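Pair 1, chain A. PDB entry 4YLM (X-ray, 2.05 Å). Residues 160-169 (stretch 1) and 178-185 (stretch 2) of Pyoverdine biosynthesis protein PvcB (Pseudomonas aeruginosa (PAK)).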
# COMPACT_ATOMS: atom_id res chain seq x y z
N LEU A 160 -28.91 5.23 25.02
CA LEU A 160 -29.96 4.36 24.49
C LEU A 160 -29.42 3.35 23.45
O LEU A 160 -29.67 2.15 23.55
CB LEU A 160 -31.09 5.20 23.89
CG LEU A 160 -32.40 4.49 23.53
CD1 LEU A 160 -33.06 3.90 24.76
CD2 LEU A 160 -33.35 5.45 22.81
N TRP A 161 -28.66 3.85 22.47
CA TRP A 161 -28.12 2.97 21.43
C TRP A 161 -27.32 1.83 22.02
O TRP A 161 -27.41 0.68 21.57
CB TRP A 161 -27.22 3.74 20.47
CG TRP A 161 -27.91 4.79 19.68
CD1 TRP A 161 -29.22 5.15 19.76
CD2 TRP A 161 -27.31 5.64 18.69
NE1 TRP A 161 -29.48 6.17 18.88
CE2 TRP A 161 -28.32 6.49 18.22
CE3 TRP A 161 -26.02 5.76 18.16
CZ2 TRP A 161 -28.09 7.45 17.24
CZ3 TRP A 161 -25.79 6.72 17.19
CH2 TRP A 161 -26.82 7.54 16.74
N ARG A 162 -26.53 2.15 23.04
CA ARG A 162 -25.61 1.17 23.64
C ARG A 162 -26.30 0.01 24.34
O ARG A 162 -25.69 -1.04 24.54
CB ARG A 162 -24.64 1.86 24.59
CG ARG A 162 -23.56 2.67 23.88
CD ARG A 162 -22.73 3.46 24.87
NE ARG A 162 -21.58 4.09 24.24
CZ ARG A 162 -20.97 5.17 24.73
NH1 ARG A 162 -21.41 5.73 25.85
NH2 ARG A 162 -19.92 5.69 24.11
N ARG A 163 -27.55 0.17 24.74
CA ARG A 163 -28.23 -0.96 25.37
C ARG A 163 -29.16 -1.71 24.41
O ARG A 163 -29.65 -2.79 24.74
CB ARG A 163 -28.90 -0.58 26.70
CG ARG A 163 -29.69 0.72 26.71
CD ARG A 163 -30.06 1.11 28.15
NE ARG A 163 -31.20 2.02 28.23
CZ ARG A 163 -32.45 1.64 28.50
NH1 ARG A 163 -32.73 0.37 28.73
NH2 ARG A 163 -33.42 2.55 28.54
N ALA A 164 -29.34 -1.16 23.21
CA ALA A 164 -30.25 -1.74 22.23
C ALA A 164 -29.63 -2.84 21.35
O ALA A 164 -28.45 -2.79 21.00
CB ALA A 164 -30.85 -0.64 21.36
N SER A 165 -30.46 -3.82 21.01
CA SER A 165 -30.11 -4.90 20.10
C SER A 165 -31.23 -5.05 19.08
O SER A 165 -32.40 -4.85 19.42
CB SER A 165 -29.97 -6.23 20.85
OG SER A 165 -28.65 -6.41 21.33
N GLY A 166 -30.87 -5.40 17.85
CA GLY A 166 -31.85 -5.63 16.80
C GLY A 166 -32.04 -7.11 16.53
O GLY A 166 -31.06 -7.86 16.51
N ARG A 167 -33.29 -7.52 16.35
CA ARG A 167 -33.61 -8.89 15.95
C ARG A 167 -34.36 -8.85 14.62
O ARG A 167 -35.41 -8.22 14.50
CB ARG A 167 -34.46 -9.61 17.00
CG ARG A 167 -33.66 -10.22 18.15
CD ARG A 167 -34.54 -11.12 19.03
NE ARG A 167 -35.51 -10.37 19.83
CZ ARG A 167 -36.83 -10.37 19.63
NH1 ARG A 167 -37.35 -11.09 18.65
NH2 ARG A 167 -37.62 -9.65 20.41
N TYR A 168 -33.81 -9.54 13.63
CA TYR A 168 -34.34 -9.45 12.28
C TYR A 168 -34.68 -10.84 11.76
O TYR A 168 -33.98 -11.82 12.06
CB TYR A 168 -33.32 -8.75 11.36
CG TYR A 168 -32.75 -7.50 11.99
CD1 TYR A 168 -33.53 -6.36 12.15
CD2 TYR A 168 -31.43 -7.45 12.42
CE1 TYR A 168 -33.02 -5.22 12.74
CE2 TYR A 168 -30.91 -6.30 13.01
CZ TYR A 168 -31.70 -5.19 13.15
OH TYR A 168 -31.19 -4.06 13.74
N GLN A 169 -35.77 -10.93 11.00
CA GLN A 169 -36.20 -12.19 10.42
C GLN A 169 -36.69 -11.98 9.00
O GLN A 169 -37.18 -10.90 8.66
CB GLN A 169 -37.30 -12.84 11.26
N ARG A 178 -32.79 -15.85 10.38
CA ARG A 178 -32.87 -14.87 11.46
C ARG A 178 -31.49 -14.31 11.80
O ARG A 178 -30.50 -15.02 11.70
CB ARG A 178 -33.50 -15.49 12.71
CG ARG A 178 -34.98 -15.83 12.56
CD ARG A 178 -35.53 -16.44 13.85
NE ARG A 178 -34.79 -17.64 14.26
CZ ARG A 178 -33.83 -17.65 15.17
NH1 ARG A 178 -33.47 -16.52 15.78
NH2 ARG A 178 -33.21 -18.78 15.48
N SER A 179 -31.44 -13.06 12.22
CA SER A 179 -30.17 -12.41 12.51
C SER A 179 -30.33 -11.40 13.64
O SER A 179 -31.33 -10.69 13.70
CB SER A 179 -29.64 -11.73 11.23
OG SER A 179 -28.41 -11.08 11.47
N ALA A 180 -29.35 -11.35 14.54
CA ALA A 180 -29.40 -10.43 15.66
C ALA A 180 -28.05 -9.76 15.90
O ALA A 180 -27.02 -10.42 15.93
CB ALA A 180 -29.86 -11.14 16.93
N ALA A 181 -28.07 -8.44 16.09
CA ALA A 181 -26.85 -7.67 16.30
C ALA A 181 -27.07 -6.51 17.27
O ALA A 181 -28.09 -5.82 17.19
CB ALA A 181 -26.34 -7.14 14.96
N PRO A 182 -26.11 -6.27 18.16
CA PRO A 182 -26.20 -5.03 18.94
C PRO A 182 -26.24 -3.86 17.98
O PRO A 182 -25.63 -3.93 16.90
CB PRO A 182 -24.89 -5.01 19.73
CG PRO A 182 -24.37 -6.42 19.69
CD PRO A 182 -24.86 -7.01 18.42
N ILE A 183 -26.95 -2.80 18.34
CA ILE A 183 -26.97 -1.58 17.54
C ILE A 183 -25.55 -0.98 17.45
O ILE A 183 -25.09 -0.60 16.39
CB ILE A 183 -27.92 -0.54 18.14
CG1 ILE A 183 -29.37 -1.02 18.04
CG2 ILE A 183 -27.76 0.79 17.44
CD1 ILE A 183 -29.88 -1.01 16.61
N VAL A 184 -24.87 -0.91 18.59
CA VAL A 184 -23.50 -0.41 18.63
C VAL A 184 -22.55 -1.60 18.61
O VAL A 184 -22.58 -2.44 19.50
CB VAL A 184 -23.25 0.48 19.88
CG1 VAL A 184 -21.81 0.99 19.91
CG2 VAL A 184 -24.24 1.65 19.90
N GLU A 185 -21.72 -1.69 17.57
CA GLU A 185 -20.82 -2.83 17.41
C GLU A 185 -19.38 -2.35 17.37
O GLU A 185 -19.11 -1.15 17.39
CB GLU A 185 -21.14 -3.58 16.11
CG GLU A 185 -21.99 -4.83 16.28
CD GLU A 185 -21.22 -5.97 16.92
OE1 GLU A 185 -21.69 -7.12 16.82
OE2 GLU A 185 -20.15 -5.72 17.53
O HOH W 1 -26.04 -1.53 21.21
O HOH W 2 -28.97 -4.37 14.95

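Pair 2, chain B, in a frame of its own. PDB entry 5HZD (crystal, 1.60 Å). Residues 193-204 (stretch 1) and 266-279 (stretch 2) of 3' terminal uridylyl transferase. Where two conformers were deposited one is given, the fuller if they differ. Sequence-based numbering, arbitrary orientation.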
# COMPACT_ATOMS: atom_id res chain seq x y z
N ASP B 193 4.29 -13.94 25.50
CA ASP B 193 3.10 -14.68 25.89
C ASP B 193 3.18 -16.13 25.43
O ASP B 193 3.31 -16.43 24.23
CB ASP B 193 1.84 -14.02 25.35
CG ASP B 193 0.60 -14.84 25.64
OD1 ASP B 193 0.24 -15.67 24.78
OD2 ASP B 193 -0.02 -14.66 26.71
N VAL B 194 3.07 -17.02 26.40
CA VAL B 194 3.34 -18.44 26.20
C VAL B 194 2.29 -19.14 25.32
O VAL B 194 2.64 -19.98 24.49
CB VAL B 194 3.51 -19.13 27.56
CG1 VAL B 194 2.29 -18.89 28.44
CG2 VAL B 194 3.77 -20.62 27.39
N VAL B 195 1.02 -18.81 25.50
CA VAL B 195 -0.06 -19.45 24.75
C VAL B 195 0.05 -19.20 23.24
O VAL B 195 -0.18 -20.08 22.42
CB VAL B 195 -1.42 -18.94 25.26
CG1 VAL B 195 -2.54 -19.52 24.47
CG2 VAL B 195 -1.59 -19.27 26.74
N ALA B 196 0.42 -17.97 22.89
CA ALA B 196 0.56 -17.61 21.48
C ALA B 196 1.72 -18.33 20.79
O ALA B 196 1.71 -18.50 19.56
CB ALA B 196 0.73 -16.11 21.35
N ARG B 197 2.72 -18.77 21.55
CA ARG B 197 3.81 -19.53 20.95
C ARG B 197 3.71 -21.01 21.27
O ARG B 197 4.71 -21.73 21.19
CB ARG B 197 5.19 -18.96 21.33
CG ARG B 197 5.42 -18.76 22.82
CD ARG B 197 6.64 -17.86 23.04
NE ARG B 197 6.77 -17.49 24.44
CZ ARG B 197 7.38 -18.24 25.36
NH1 ARG B 197 7.93 -19.40 25.01
NH2 ARG B 197 7.46 -17.83 26.61
N SER B 198 2.50 -21.46 21.57
CA SER B 198 2.24 -22.88 21.78
C SER B 198 1.32 -23.45 20.71
O SER B 198 0.44 -22.76 20.19
CB SER B 198 1.61 -23.13 23.14
OG SER B 198 2.46 -22.62 24.17
N ILE B 199 1.52 -24.73 20.40
CA ILE B 199 0.70 -25.41 19.39
C ILE B 199 0.27 -26.78 19.92
O ILE B 199 0.80 -27.27 20.92
CB ILE B 199 1.48 -25.62 18.07
CG1 ILE B 199 2.74 -26.45 18.34
CG2 ILE B 199 1.84 -24.27 17.43
CD1 ILE B 199 3.60 -26.67 17.10
N ARG B 200 -0.67 -27.40 19.24
CA ARG B 200 -1.18 -28.68 19.65
C ARG B 200 -1.26 -29.59 18.44
O ARG B 200 -1.83 -29.21 17.42
CB ARG B 200 -2.60 -28.50 20.15
CG ARG B 200 -3.00 -29.49 21.18
CD ARG B 200 -3.24 -28.79 22.51
NE ARG B 200 -4.09 -27.61 22.37
CZ ARG B 200 -5.39 -27.66 22.09
NH1 ARG B 200 -6.00 -28.83 21.91
NH2 ARG B 200 -6.08 -26.53 21.98
N PHE B 201 -0.72 -30.79 18.56
CA PHE B 201 -0.94 -31.79 17.53
C PHE B 201 -2.02 -32.75 18.00
O PHE B 201 -1.87 -33.39 19.04
CB PHE B 201 0.35 -32.56 17.30
CG PHE B 201 1.48 -31.73 16.76
CD1 PHE B 201 2.31 -31.01 17.62
CD2 PHE B 201 1.73 -31.70 15.39
CE1 PHE B 201 3.34 -30.24 17.10
CE2 PHE B 201 2.77 -30.94 14.87
CZ PHE B 201 3.58 -30.21 15.73
N ILE B 202 -3.11 -32.91 17.23
CA ILE B 202 -4.10 -33.94 17.52
C ILE B 202 -3.84 -35.13 16.61
O ILE B 202 -3.77 -34.95 15.39
CB ILE B 202 -5.54 -33.44 17.26
CG1 ILE B 202 -5.81 -32.18 18.09
CG2 ILE B 202 -6.56 -34.52 17.51
CD1 ILE B 202 -5.51 -32.36 19.52
N LEU B 203 -3.69 -36.30 17.20
CA LEU B 203 -3.41 -37.51 16.42
C LEU B 203 -4.67 -38.31 16.22
O LEU B 203 -5.59 -38.27 17.05
CB LEU B 203 -2.38 -38.39 17.16
CG LEU B 203 -0.92 -37.90 17.15
CD1 LEU B 203 -0.72 -36.62 17.99
CD2 LEU B 203 -0.03 -39.02 17.65
N ASN B 204 -4.72 -39.08 15.13
CA ASN B 204 -5.91 -39.90 14.86
C ASN B 204 -5.98 -41.24 15.60
O ASN B 204 -6.88 -42.05 15.37
CB ASN B 204 -6.10 -40.07 13.34
CG ASN B 204 -5.04 -40.93 12.73
OD1 ASN B 204 -4.02 -41.20 13.37
ND2 ASN B 204 -5.25 -41.37 11.50
N ARG B 266 -1.67 -40.32 11.97
CA ARG B 266 -1.55 -39.02 11.32
C ARG B 266 -1.80 -37.94 12.35
O ARG B 266 -2.42 -38.21 13.39
CB ARG B 266 -2.61 -38.87 10.22
CG ARG B 266 -2.53 -39.92 9.15
CD ARG B 266 -1.40 -39.63 8.16
NE ARG B 266 -1.35 -40.69 7.16
CZ ARG B 266 -0.57 -41.76 7.23
NH1 ARG B 266 0.26 -41.91 8.26
NH2 ARG B 266 -0.62 -42.68 6.28
N THR B 267 -1.32 -36.74 12.05
CA THR B 267 -1.50 -35.57 12.92
C THR B 267 -2.18 -34.42 12.22
O THR B 267 -2.10 -34.28 10.99
CB THR B 267 -0.16 -35.03 13.46
OG1 THR B 267 0.67 -34.58 12.38
CG2 THR B 267 0.58 -36.07 14.25
N LYS B 268 -2.86 -33.58 13.00
CA LYS B 268 -3.27 -32.26 12.54
C LYS B 268 -2.75 -31.29 13.59
O LYS B 268 -2.60 -31.69 14.75
CB LYS B 268 -4.79 -32.17 12.49
CG LYS B 268 -5.44 -33.12 11.48
CD LYS B 268 -6.96 -32.94 11.50
CE LYS B 268 -7.56 -33.12 10.10
NZ LYS B 268 -7.17 -34.42 9.52
N VAL B 269 -2.47 -30.06 13.19
CA VAL B 269 -1.84 -29.11 14.11
C VAL B 269 -2.47 -27.74 13.98
O VAL B 269 -2.86 -27.30 12.89
CB VAL B 269 -0.32 -29.04 13.87
CG1 VAL B 269 -0.03 -28.46 12.49
CG2 VAL B 269 0.39 -28.17 14.94
N GLN B 270 -2.59 -27.04 15.11
CA GLN B 270 -2.99 -25.64 15.05
C GLN B 270 -2.51 -24.94 16.31
O GLN B 270 -2.01 -25.60 17.22
CB GLN B 270 -4.50 -25.52 14.89
CG GLN B 270 -5.33 -26.05 16.02
CD GLN B 270 -6.80 -25.96 15.68
OE1 GLN B 270 -7.19 -26.28 14.55
NE2 GLN B 270 -7.62 -25.50 16.62
N PRO B 271 -2.61 -23.60 16.36
CA PRO B 271 -2.19 -22.96 17.62
C PRO B 271 -3.01 -23.46 18.81
O PRO B 271 -4.17 -23.86 18.64
CB PRO B 271 -2.50 -21.49 17.36
CG PRO B 271 -2.35 -21.35 15.84
CD PRO B 271 -2.92 -22.62 15.30
N ALA B 272 -2.41 -23.45 20.00
CA ALA B 272 -3.07 -23.96 21.20
C ALA B 272 -4.31 -23.15 21.59
O ALA B 272 -5.18 -23.65 22.29
CB ALA B 272 -2.08 -24.03 22.36
N HIS B 273 -4.40 -21.91 21.11
CA HIS B 273 -5.53 -21.04 21.43
C HIS B 273 -6.19 -20.47 20.19
O HIS B 273 -5.51 -20.13 19.22
CB HIS B 273 -5.06 -19.88 22.31
CG HIS B 273 -6.16 -19.17 23.02
ND1 HIS B 273 -6.74 -18.02 22.53
CD2 HIS B 273 -6.78 -19.44 24.19
CE1 HIS B 273 -7.69 -17.62 23.37
NE2 HIS B 273 -7.73 -18.46 24.38
N ASP B 274 -7.51 -20.33 20.23
CA ASP B 274 -8.28 -19.88 19.07
C ASP B 274 -8.14 -18.40 18.73
O ASP B 274 -8.36 -18.02 17.58
CB ASP B 274 -9.76 -20.22 19.22
CG ASP B 274 -10.04 -21.69 19.01
OD1 ASP B 274 -9.20 -22.39 18.40
OD2 ASP B 274 -11.12 -22.16 19.44
N GLU B 275 -7.79 -17.57 19.71
CA GLU B 275 -7.65 -16.13 19.46
C GLU B 275 -6.23 -15.61 19.71
O GLU B 275 -5.74 -14.75 18.96
CB GLU B 275 -8.64 -15.32 20.30
CG GLU B 275 -10.10 -15.51 19.90
CD GLU B 275 -10.97 -14.35 20.34
OE1 GLU B 275 -10.47 -13.43 21.03
OE2 GLU B 275 -12.17 -14.34 19.98
N CYS B 276 -5.59 -16.12 20.75
CA CYS B 276 -4.23 -15.71 21.10
C CYS B 276 -3.20 -16.51 20.29
O CYS B 276 -2.84 -17.63 20.66
CB CYS B 276 -4.01 -15.94 22.59
SG CYS B 276 -2.48 -15.25 23.20
N ARG B 277 -2.73 -15.91 19.20
CA ARG B 277 -1.99 -16.66 18.18
C ARG B 277 -0.80 -15.86 17.66
O ARG B 277 -0.68 -14.65 17.94
CB ARG B 277 -2.96 -16.97 17.03
CG ARG B 277 -4.05 -17.99 17.40
CD ARG B 277 -5.03 -18.22 16.24
NE ARG B 277 -5.61 -19.56 16.34
CZ ARG B 277 -6.28 -20.15 15.36
NH1 ARG B 277 -6.48 -19.49 14.21
NH2 ARG B 277 -6.77 -21.38 15.51
N PRO B 278 0.09 -16.52 16.90
CA PRO B 278 1.18 -15.81 16.22
C PRO B 278 0.71 -14.63 15.33
O PRO B 278 -0.44 -14.62 14.84
CB PRO B 278 1.80 -16.90 15.34
CG PRO B 278 1.56 -18.17 16.14
CD PRO B 278 0.18 -17.99 16.73
N GLU B 279 1.59 -13.65 15.15
CA GLU B 279 1.30 -12.40 14.42
C GLU B 279 0.54 -12.57 13.09
O GLU B 279 -0.39 -11.81 12.78
CB GLU B 279 2.60 -11.60 14.21
CG GLU B 279 3.17 -10.95 15.49
CD GLU B 279 4.03 -11.88 16.36
OE1 GLU B 279 4.18 -13.10 16.07
OE2 GLU B 279 4.58 -11.41 17.38
O HOH W 3 -2.02 -20.28 20.40

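The sharpest difference lies at one position of the first strand, Gly A166 in pair 1 and Arg B200 in pair 2, whose CA atoms superpose within 0.5 Å. Gly A166 leaves room for the phenol of Tyr A168, two residues on: an ideal CB on the glycine would lie 2.0 Å from Tyr A168 OH. In pair 2 the counterpart of the tyrosine is Ile B202, and the arginine side chain bends, bringing its end nearer the second stretch, where Arg B200 NH2 donates a hydrogen bond to Ala B272 O (3.0 Å). The tyrosine reaches the second stretch of its own pair through solvent: Tyr A168 OH donates to water 2 (2.5 Å), which donates in turn to Ala A181 O (2.8 Å).

Around this exchange the backbones agree closely, with an RMSD of 1.0 Å over 14 central residues. Each pair consists of two antiparallel strands, their directions 169° apart in pair 1 and 157° in pair 2, preceded in the first stretch by a helix that enters from earlier in the chain in pair 1 and by residues with helical phi/psi but without the regular bonds in pair 2. Matched hydrogen bonds carry the register: Gly A166 N to Ala A181 O (2.9 Å) corresponds to Arg B200 N to Gln B270 O (3.0 Å). The CA atoms of Pro A182 and Pro B271 lie 0.4 Å apart after superposition. A proline has no amide hydrogen to donate, and both occupy a non-hydrogen-bonded site; the next residue supplies the donor, Ile A183 N to Ala A164 O (3.1 Å) and Ala B272 N to Ser B198 O (2.9 Å).

The face carrying Arg A167 and Ala A180 is filled differently from its counterpart. In pair 1 the contact is slight, Arg A167 CG lying 4.1 Å from Ala A180 CB, and the arginine is exposed. In pair 2 Phe B201 is buried and Val B269 covers its ring, with Val B269 CG2 over one face at 3.7 Å from Phe B201 CE2.

Beside the segment before the strand, pair 1 packs aliphatic groups: Trp A161 CB meets Val A184 CG2 at 3.7 Å, and Ala A164 CB meets Ile A183 CG1 at 3.7 Å. In pair 2, Val B195 CG1 approaches His B273 CB at 3.3 Å, at positions matching Trp A161 and Val A184. Each pair also holds a bridging water: water 1 links Trp A161 O (2.6 Å) to Val A184 N (2.9 Å), and water 3 links Val B195 O (2.7 Å) to His B273 N (3.0 Å).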